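Local coordinates for protein peptide-43 (PDB 7JQD) that probably binds the PAC1 receptor as a shortened, antagonist form of the sand fly peptide maxadilan, at residues Asp2-Cys14 and Phe24-Lys36. Sequence-based numbering, arbitrary orientation.
Sequences DATCQFRKAIDDC and FKACMKQKKKEWK
Lys31 NZ donates to Asp13 OD2 at 3.2 Å, a salt bridge between the two helices of this antiparallel hairpin. The ammonium meets the carboxylate from above its plane, 42° out of it. Bends at chi2 (-38°) and chi4 carry the chain past Ala10 to Asp13; on the way Lys31 CB lies 3.5 Å from Ala10 CB. Asp13 has a second charged partner, since OD1 pairs with Arg16. With Lys31 cut back to an alanine, Asp13 would probably keep Arg16 but lose its mate on the other helix.

Next to this bridge Cys14 and Cys27 form a disulfide, SG to SG 2.1 Å. Met28 sits as a knob among Phe7, Ala10, Ile11 and Cys14, its CE 3.7 Å from Phe7 CE1.

Gln6 OE1 lies at the edge of the Trp35 ring, 3.4 Å from CD1, with amide and ring planes nearly perpendicular. A water gives a weak bond to this OE1 and a better one to Lys31 O, while Gln6 NE2 donates to Cys1 O. At the N-cap, Asp2 OD1 accepts from Cys5 N. Arg8 and Asp12 bond to a neighbouring protein chain.

The hairpin is thus held chiefly by the disulfide and a small, sulfur-rich apolar core, with one direct salt bridge and one water bridge, weak on the Gln6 side.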
ATOM      1  N   ASP B   2       4.733 -11.123  -3.777  1.00 40.03           N
ATOM      2  CA  ASP B   2       5.789 -10.552  -2.956  1.00 40.69           C
ATOM      3  C   ASP B   2       5.205  -9.867  -1.721  1.00 41.00           C
ATOM      4  O   ASP B   2       4.000  -9.915  -1.457  1.00 35.73           O
ATOM      5  CB  ASP B   2       6.656  -9.596  -3.784  1.00 32.14           C
ATOM      6  CG  ASP B   2       5.867  -8.485  -4.409  1.00 33.59           C
ATOM      7  OD1 ASP B   2       4.692  -8.306  -4.044  1.00 38.18           O
ATOM      8  OD2 ASP B   2       6.426  -7.762  -5.256  1.00 40.79           O
ATOM      9  N   ALA B   3       6.083  -9.196  -0.968  1.00 36.58           N
ATOM     10  CA  ALA B   3       5.682  -8.539   0.265  1.00 35.11           C
ATOM     11  C   ALA B   3       4.476  -7.642   0.036  1.00 35.99           C
ATOM     12  O   ALA B   3       3.507  -7.654   0.810  1.00 31.82           O
ATOM     13  CB  ALA B   3       6.860  -7.738   0.809  1.00 30.63           C
ATOM     14  N   THR B   4       4.515  -6.867  -1.045  1.00 34.43           N
ATOM     15  CA  THR B   4       3.438  -5.929  -1.301  1.00 33.00           C
ATOM     16  C   THR B   4       2.185  -6.669  -1.697  1.00 35.24           C
ATOM     17  O   THR B   4       1.087  -6.336  -1.234  1.00 30.17           O
ATOM     18  CB  THR B   4       3.848  -4.942  -2.382  1.00 30.01           C
ATOM     19  OG1 THR B   4       5.032  -4.250  -1.954  1.00 34.32           O
ATOM     20  CG2 THR B   4       2.746  -3.956  -2.590  1.00 31.83           C
ATOM     21  N   CYS B   5       2.349  -7.700  -2.531  1.00 38.07           N
ATOM     22  CA  CYS B   5       1.247  -8.588  -2.890  1.00 36.26           C
ATOM     23  C   CYS B   5       0.557  -9.154  -1.658  1.00 34.09           C
ATOM     24  O   CYS B   5      -0.674  -9.182  -1.592  1.00 39.81           O
ATOM     25  CB  CYS B   5       1.776  -9.713  -3.778  1.00 35.85           C
ATOM     26  SG  CYS B   5       0.557 -10.903  -4.312  1.00 45.98           S
ATOM     27  N   GLN B   6       1.333  -9.604  -0.667  1.00 37.41           N
ATOM     28  CA  GLN B   6       0.750 -10.247   0.507  1.00 34.35           C
ATOM     29  C   GLN B   6       0.070  -9.233   1.420  1.00 34.93           C
ATOM     30  O   GLN B   6      -0.905  -9.572   2.105  1.00 37.02           O
ATOM     31  CB  GLN B   6       1.827 -11.036   1.268  1.00 33.06           C
ATOM     32  CG  GLN B   6       2.794 -11.814   0.378  1.00 33.74           C
ATOM     33  CD  GLN B   6       3.764 -12.728   1.139  1.00 36.51           C
ATOM     34  OE1 GLN B   6       3.532 -13.064   2.297  1.00 36.52           O
ATOM     35  NE2 GLN B   6       4.888 -13.085   0.493  1.00 33.40           N
ATOM     36  N   PHE B   7       0.549  -7.988   1.433  1.00 32.39           N
ATOM     37  CA  PHE B   7      -0.100  -6.961   2.245  1.00 32.48           C
ATOM     38  C   PHE B   7      -1.472  -6.598   1.679  1.00 33.39           C
ATOM     39  O   PHE B   7      -2.461  -6.515   2.417  1.00 36.98           O
ATOM     40  CB  PHE B   7       0.803  -5.739   2.327  1.00 32.47           C
ATOM     41  CG  PHE B   7       0.258  -4.635   3.163  1.00 32.46           C
ATOM     42  CD1 PHE B   7       0.353  -4.685   4.546  1.00 33.65           C
ATOM     43  CD2 PHE B   7      -0.327  -3.534   2.573  1.00 31.47           C
ATOM     44  CE1 PHE B   7      -0.132  -3.646   5.320  1.00 35.13           C
ATOM     45  CE2 PHE B   7      -0.813  -2.498   3.339  1.00 32.71           C
ATOM     46  CZ  PHE B   7      -0.722  -2.551   4.706  1.00 35.23           C
ATOM     47  N   ARG B   8      -1.556  -6.384   0.370  1.00 33.98           N
ATOM     48  CA  ARG B   8      -2.853  -6.162  -0.255  1.00 36.44           C
ATOM     49  C   ARG B   8      -3.800  -7.315   0.029  1.00 36.51           C
ATOM     50  O   ARG B   8      -4.962  -7.096   0.390  1.00 39.56           O
ATOM     51  CB  ARG B   8      -2.704  -5.973  -1.763  1.00 32.67           C
ATOM     52  CG  ARG B   8      -4.015  -6.112  -2.504  1.00 30.65           C
ATOM     53  CD  ARG B   8      -4.987  -5.030  -2.083  1.00 36.16           C
ATOM     54  NE  ARG B   8      -6.220  -5.081  -2.864  1.00 40.69           N
ATOM     55  CZ  ARG B   8      -6.365  -4.533  -4.067  1.00 37.15           C
ATOM     56  NH1 ARG B   8      -7.520  -4.634  -4.700  1.00 37.09           N
ATOM     57  NH2 ARG B   8      -5.351  -3.902  -4.643  1.00 41.03           N
ATOM     58  N   LYS B   9      -3.331  -8.554  -0.151  1.00 31.56           N
ATOM     59  CA  LYS B   9      -4.187  -9.699   0.133  1.00 33.03           C
ATOM     60  C   LYS B   9      -4.594  -9.707   1.602  1.00 39.49           C
ATOM     61  O   LYS B   9      -5.773  -9.884   1.934  1.00 38.74           O
ATOM     62  CB  LYS B   9      -3.482 -10.997  -0.250  1.00 35.44           C
ATOM     63  CG  LYS B   9      -3.319 -11.234  -1.747  1.00 36.90           C
ATOM     64  CD  LYS B   9      -2.798 -12.647  -2.009  1.00 40.37           C
ATOM     65  CE  LYS B   9      -2.781 -13.002  -3.499  1.00 48.68           C
ATOM     66  NZ  LYS B   9      -2.501 -14.456  -3.765  1.00 54.42           N
ATOM     67  N   ALA B  10      -3.630  -9.469   2.499  1.00 40.38           N
ATOM     68  CA  ALA B  10      -3.940  -9.359   3.924  1.00 38.01           C
ATOM     69  C   ALA B  10      -5.069  -8.370   4.164  1.00 41.08           C
ATOM     70  O   ALA B  10      -6.089  -8.713   4.772  1.00 46.92           O
ATOM     71  CB  ALA B  10      -2.696  -8.941   4.703  1.00 31.83           C
ATOM     72  N   ILE B  11      -4.907  -7.132   3.679  1.00 39.40           N
ATOM     73  CA  ILE B  11      -5.927  -6.102   3.883  1.00 38.58           C
ATOM     74  C   ILE B  11      -7.307  -6.650   3.552  1.00 38.47           C
ATOM     75  O   ILE B  11      -8.228  -6.574   4.365  1.00 37.32           O
ATOM     76  CB  ILE B  11      -5.624  -4.846   3.044  1.00 37.15           C
ATOM     77  CG1 ILE B  11      -4.462  -4.047   3.623  1.00 37.81           C
ATOM     78  CG2 ILE B  11      -6.862  -3.941   2.981  1.00 37.18           C
ATOM     79  CD1 ILE B  11      -4.154  -2.766   2.826  1.00 32.49           C
ATOM     80  N   ASP B  12      -7.471  -7.204   2.346  1.00 39.30           N
ATOM     81  CA  ASP B  12      -8.813  -7.548   1.887  1.00 38.78           C
ATOM     82  C   ASP B  12      -9.378  -8.732   2.668  1.00 49.16           C
ATOM     83  O   ASP B  12     -10.585  -8.780   2.951  1.00 48.76           O
ATOM     84  CB  ASP B  12      -8.800  -7.832   0.385  1.00 34.32           C
ATOM     85  CG  ASP B  12      -8.575  -6.558  -0.459  1.00 46.23           C
ATOM     86  OD1 ASP B  12      -8.941  -5.461   0.022  1.00 47.55           O
ATOM     87  OD2 ASP B  12      -8.028  -6.642  -1.598  1.00 38.36           O
ATOM     88  N   ASP B  13      -8.524  -9.682   3.045  1.00 44.74           N
ATOM     89  CA  ASP B  13      -9.000 -10.798   3.840  1.00 41.55           C
ATOM     90  C   ASP B  13      -9.444 -10.327   5.213  1.00 45.29           C
ATOM     91  O   ASP B  13     -10.532 -10.675   5.675  1.00 47.14           O
ATOM     92  CB  ASP B  13      -7.915 -11.859   3.953  1.00 48.17           C
ATOM     93  CG  ASP B  13      -8.428 -13.143   4.578  1.00 57.05           C
ATOM     94  OD1 ASP B  13      -9.253 -13.822   3.918  1.00 56.44           O
ATOM     95  OD2 ASP B  13      -8.001 -13.477   5.717  1.00 60.56           O
ATOM     96  N   CYS B  14      -8.622  -9.505   5.869  1.00 45.82           N
ATOM     97  CA  CYS B  14      -8.957  -9.052   7.215  1.00 42.64           C
ATOM     98  C   CYS B  14     -10.153  -8.113   7.212  1.00 42.82           C
ATOM     99  O   CYS B  14     -11.052  -8.252   8.050  1.00 50.34           O
ATOM    100  CB  CYS B  14      -7.747  -8.385   7.857  1.00 38.31           C
ATOM    101  SG  CYS B  14      -6.389  -9.519   8.181  1.00 48.13           S
ATOM    102  N   PHE B  24      -9.702  -6.142  13.181  1.00 49.54           N
ATOM    103  CA  PHE B  24      -8.927  -5.939  11.961  1.00 47.75           C
ATOM    104  C   PHE B  24      -7.433  -5.956  12.249  1.00 48.59           C
ATOM    105  O   PHE B  24      -6.667  -6.679  11.593  1.00 43.31           O
ATOM    106  CB  PHE B  24      -9.325  -4.622  11.291  1.00 42.48           C
ATOM    107  CG  PHE B  24      -8.618  -4.384   9.993  1.00 43.48           C
ATOM    108  CD1 PHE B  24      -9.021  -5.049   8.847  1.00 41.28           C
ATOM    109  CD2 PHE B  24      -7.520  -3.536   9.923  1.00 47.13           C
ATOM    110  CE1 PHE B  24      -8.372  -4.856   7.666  1.00 39.68           C
ATOM    111  CE2 PHE B  24      -6.854  -3.335   8.726  1.00 40.40           C
ATOM    112  CZ  PHE B  24      -7.284  -3.991   7.603  1.00 42.93           C
ATOM    113  N   LYS B  25      -7.001  -5.157  13.234  1.00 46.86           N
ATOM    114  CA  LYS B  25      -5.580  -5.089  13.553  1.00 51.17           C
ATOM    115  C   LYS B  25      -5.047  -6.466  13.921  1.00 47.97           C
ATOM    116  O   LYS B  25      -3.925  -6.827  13.540  1.00 42.97           O
ATOM    117  CB  LYS B  25      -5.337  -4.090  14.689  1.00 50.34           C
ATOM    118  CG  LYS B  25      -5.672  -2.646  14.330  1.00 57.37           C
ATOM    119  CD  LYS B  25      -5.490  -1.709  15.526  1.00 66.07           C
ATOM    120  CE  LYS B  25      -6.357  -0.459  15.408  1.00 63.51           C
ATOM    121  NZ  LYS B  25      -7.262  -0.296  16.594  1.00 59.74           N
ATOM    122  N   ALA B  26      -5.861  -7.259  14.626  1.00 42.96           N
ATOM    123  CA  ALA B  26      -5.407  -8.558  15.099  1.00 41.89           C
ATOM    124  C   ALA B  26      -5.183  -9.502  13.935  1.00 43.36           C
ATOM    125  O   ALA B  26      -4.104 -10.090  13.801  1.00 46.03           O
ATOM    126  CB  ALA B  26      -6.413  -9.145  16.086  1.00 40.64           C
ATOM    127  N   CYS B  27      -6.194  -9.659  13.078  1.00 47.00           N
ATOM    128  CA  CYS B  27      -6.011 -10.412  11.840  1.00 41.27           C
ATOM    129  C   CYS B  27      -4.828  -9.872  11.043  1.00 43.61           C
ATOM    130  O   CYS B  27      -4.030 -10.644  10.500  1.00 43.57           O
ATOM    131  CB  CYS B  27      -7.298 -10.368  11.020  1.00 35.78           C
ATOM    132  SG  CYS B  27      -7.174 -11.030   9.360  1.00 51.92           S
ATOM    133  N   MET B  28      -4.672  -8.544  10.991  1.00 46.24           N
ATOM    134  CA  MET B  28      -3.531  -7.957  10.289  1.00 46.36           C
ATOM    135  C   MET B  28      -2.206  -8.286  10.981  1.00 41.20           C
ATOM    136  O   MET B  28      -1.208  -8.584  10.307  1.00 41.62           O
ATOM    137  CB  MET B  28      -3.715  -6.441  10.152  1.00 44.54           C
ATOM    138  CG  MET B  28      -4.681  -6.028   9.041  1.00 43.49           C
ATOM    139  SD  MET B  28      -4.184  -6.586   7.388  1.00 42.19           S
ATOM    140  CE  MET B  28      -2.815  -5.459   7.025  1.00 29.74           C
ATOM    141  N   LYS B  29      -2.162  -8.213  12.316  1.00 41.42           N
ATOM    142  CA  LYS B  29      -0.974  -8.674  13.034  1.00 43.48           C
ATOM    143  C   LYS B  29      -0.644 -10.109  12.668  1.00 43.94           C
ATOM    144  O   LYS B  29       0.520 -10.445  12.421  1.00 44.44           O
ATOM    145  CB  LYS B  29      -1.165  -8.562  14.546  1.00 40.99           C
ATOM    146  CG  LYS B  29      -0.902  -7.186  15.080  1.00 48.20           C
ATOM    147  CD  LYS B  29      -1.290  -7.089  16.541  1.00 46.21           C
ATOM    148  CE  LYS B  29      -1.016  -5.690  17.067  1.00 52.43           C
ATOM    149  NZ  LYS B  29      -1.762  -5.391  18.322  1.00 48.64           N
ATOM    150  N   GLN B  30      -1.663 -10.967  12.607  1.00 40.00           N
ATOM    151  CA  GLN B  30      -1.434 -12.352  12.220  1.00 40.53           C
ATOM    152  C   GLN B  30      -0.897 -12.452  10.795  1.00 39.26           C
ATOM    153  O   GLN B  30       0.004 -13.253  10.529  1.00 38.85           O
ATOM    154  CB  GLN B  30      -2.724 -13.160  12.378  1.00 34.48           C
ATOM    155  CG  GLN B  30      -2.627 -14.587  11.885  1.00 40.05           C
ATOM    156  CD  GLN B  30      -1.480 -15.395  12.513  1.00 43.18           C
ATOM    157  OE1 GLN B  30      -1.069 -15.155  13.653  1.00 42.79           O
ATOM    158  NE2 GLN B  30      -0.973 -16.370  11.764  1.00 37.06           N
ATOM    159  N   LYS B  31      -1.412 -11.627   9.872  1.00 38.68           N
ATOM    160  CA  LYS B  31      -0.953 -11.677   8.486  1.00 39.45           C
ATOM    161  C   LYS B  31       0.505 -11.246   8.350  1.00 38.86           C
ATOM    162  O   LYS B  31       1.214 -11.720   7.450  1.00 35.18           O
ATOM    163  CB  LYS B  31      -1.841 -10.805   7.596  1.00 40.91           C
ATOM    164  CG  LYS B  31      -3.219 -11.399   7.263  1.00 36.66           C
ATOM    165  CD  LYS B  31      -3.166 -12.885   7.043  1.00 35.10           C
ATOM    166  CE  LYS B  31      -4.530 -13.405   6.672  1.00 42.34           C
ATOM    167  NZ  LYS B  31      -4.922 -12.807   5.374  1.00 49.26           N
ATOM    168  N   LYS B  32       0.965 -10.348   9.222  1.00 37.69           N
ATOM    169  CA  LYS B  32       2.378  -9.992   9.236  1.00 32.70           C
ATOM    170  C   LYS B  32       3.245 -11.151   9.728  1.00 41.14           C
ATOM    171  O   LYS B  32       4.338 -11.389   9.183  1.00 35.71           O
ATOM    172  CB  LYS B  32       2.569  -8.752  10.100  1.00 30.14           C
ATOM    173  CG  LYS B  32       3.961  -8.193  10.095  1.00 34.18           C
ATOM    174  CD  LYS B  32       3.914  -6.726  10.430  1.00 36.72           C
ATOM    175  CE  LYS B  32       5.191  -6.204  11.027  1.00 29.69           C
ATOM    176  NZ  LYS B  32       4.922  -4.814  11.479  1.00 42.48           N
ATOM    177  N   LYS B  33       2.793 -11.894  10.755  1.00 39.17           N
ATOM    178  CA  LYS B  33       3.608 -13.001  11.231  1.00 35.51           C
ATOM    179  C   LYS B  33       3.683 -14.106  10.186  1.00 36.35           C
ATOM    180  O   LYS B  33       4.745 -14.695   9.982  1.00 40.80           O
ATOM    181  CB  LYS B  33       3.109 -13.557  12.561  1.00 39.06           C
ATOM    182  CG  LYS B  33       2.710 -12.526  13.612  1.00 46.08           C
ATOM    183  CD  LYS B  33       2.113 -13.242  14.833  1.00 53.31           C
ATOM    184  CE  LYS B  33       1.042 -12.399  15.531  1.00 58.69           C
ATOM    185  NZ  LYS B  33      -0.180 -13.219  15.886  1.00 58.35           N
ATOM    186  N   GLU B  34       2.574 -14.364   9.489  1.00 33.42           N
ATOM    187  CA  GLU B  34       2.627 -15.331   8.388  1.00 35.93           C
ATOM    188  C   GLU B  34       3.636 -14.892   7.341  1.00 35.08           C
ATOM    189  O   GLU B  34       4.435 -15.708   6.863  1.00 39.49           O
ATOM    190  CB  GLU B  34       1.241 -15.501   7.752  1.00 39.54           C
ATOM    191  CG  GLU B  34       0.106 -15.527   8.761  1.00 40.70           C
ATOM    192  CD  GLU B  34      -1.078 -16.332   8.307  1.00 48.47           C
ATOM    193  OE1 GLU B  34      -1.466 -16.168   7.133  1.00 58.11           O
ATOM    194  OE2 GLU B  34      -1.621 -17.093   9.133  1.00 53.85           O
ATOM    195  N   TRP B  35       3.627 -13.606   6.991  1.00 37.33           N
ATOM    196  CA  TRP B  35       4.583 -13.064   6.032  1.00 35.44           C
ATOM    197  C   TRP B  35       6.022 -13.259   6.502  1.00 36.75           C
ATOM    198  O   TRP B  35       6.867 -13.749   5.735  1.00 34.03           O
ATOM    199  CB  TRP B  35       4.274 -11.584   5.785  1.00 34.94           C
ATOM    200  CG  TRP B  35       5.346 -10.786   5.039  1.00 34.12           C
ATOM    201  CD1 TRP B  35       5.736 -10.943   3.735  1.00 28.40           C
ATOM    202  CD2 TRP B  35       6.095  -9.669   5.552  1.00 30.83           C
ATOM    203  NE1 TRP B  35       6.692 -10.009   3.417  1.00 31.50           N
ATOM    204  CE2 TRP B  35       6.935  -9.218   4.514  1.00 30.14           C
ATOM    205  CE3 TRP B  35       6.136  -9.013   6.790  1.00 29.82           C
ATOM    206  CZ2 TRP B  35       7.819  -8.149   4.678  1.00 27.27           C
ATOM    207  CZ3 TRP B  35       7.014  -7.947   6.951  1.00 32.42           C
ATOM    208  CH2 TRP B  35       7.840  -7.525   5.900  1.00 29.92           C
ATOM    209  N   LYS B  36       6.338 -12.880   7.754  1.00 29.00           N
ATOM    210  CA  LYS B  36       7.720 -13.020   8.208  1.00 31.23           C
ATOM    211  C   LYS B  36       8.132 -14.495   8.261  1.00 37.62           C
ATOM    212  O   LYS B  36       9.226 -14.862   7.813  1.00 31.68           O
ATOM    213  CB  LYS B  36       7.923 -12.359   9.571  1.00 29.55           C
ATOM    214  CG  LYS B  36       8.070 -10.844   9.570  1.00 28.98           C
ATOM    215  CD  LYS B  36       8.600 -10.378  10.938  1.00 25.87           C
ATOM    216  CE  LYS B  36       8.554  -8.868  11.109  1.00 34.93           C
ATOM    217  NZ  LYS B  36       9.806  -8.128  10.713  1.00 44.72           N
TER
HETATM  218  O   HOH W   1       1.229 -13.024   4.783  1.00 35.97           O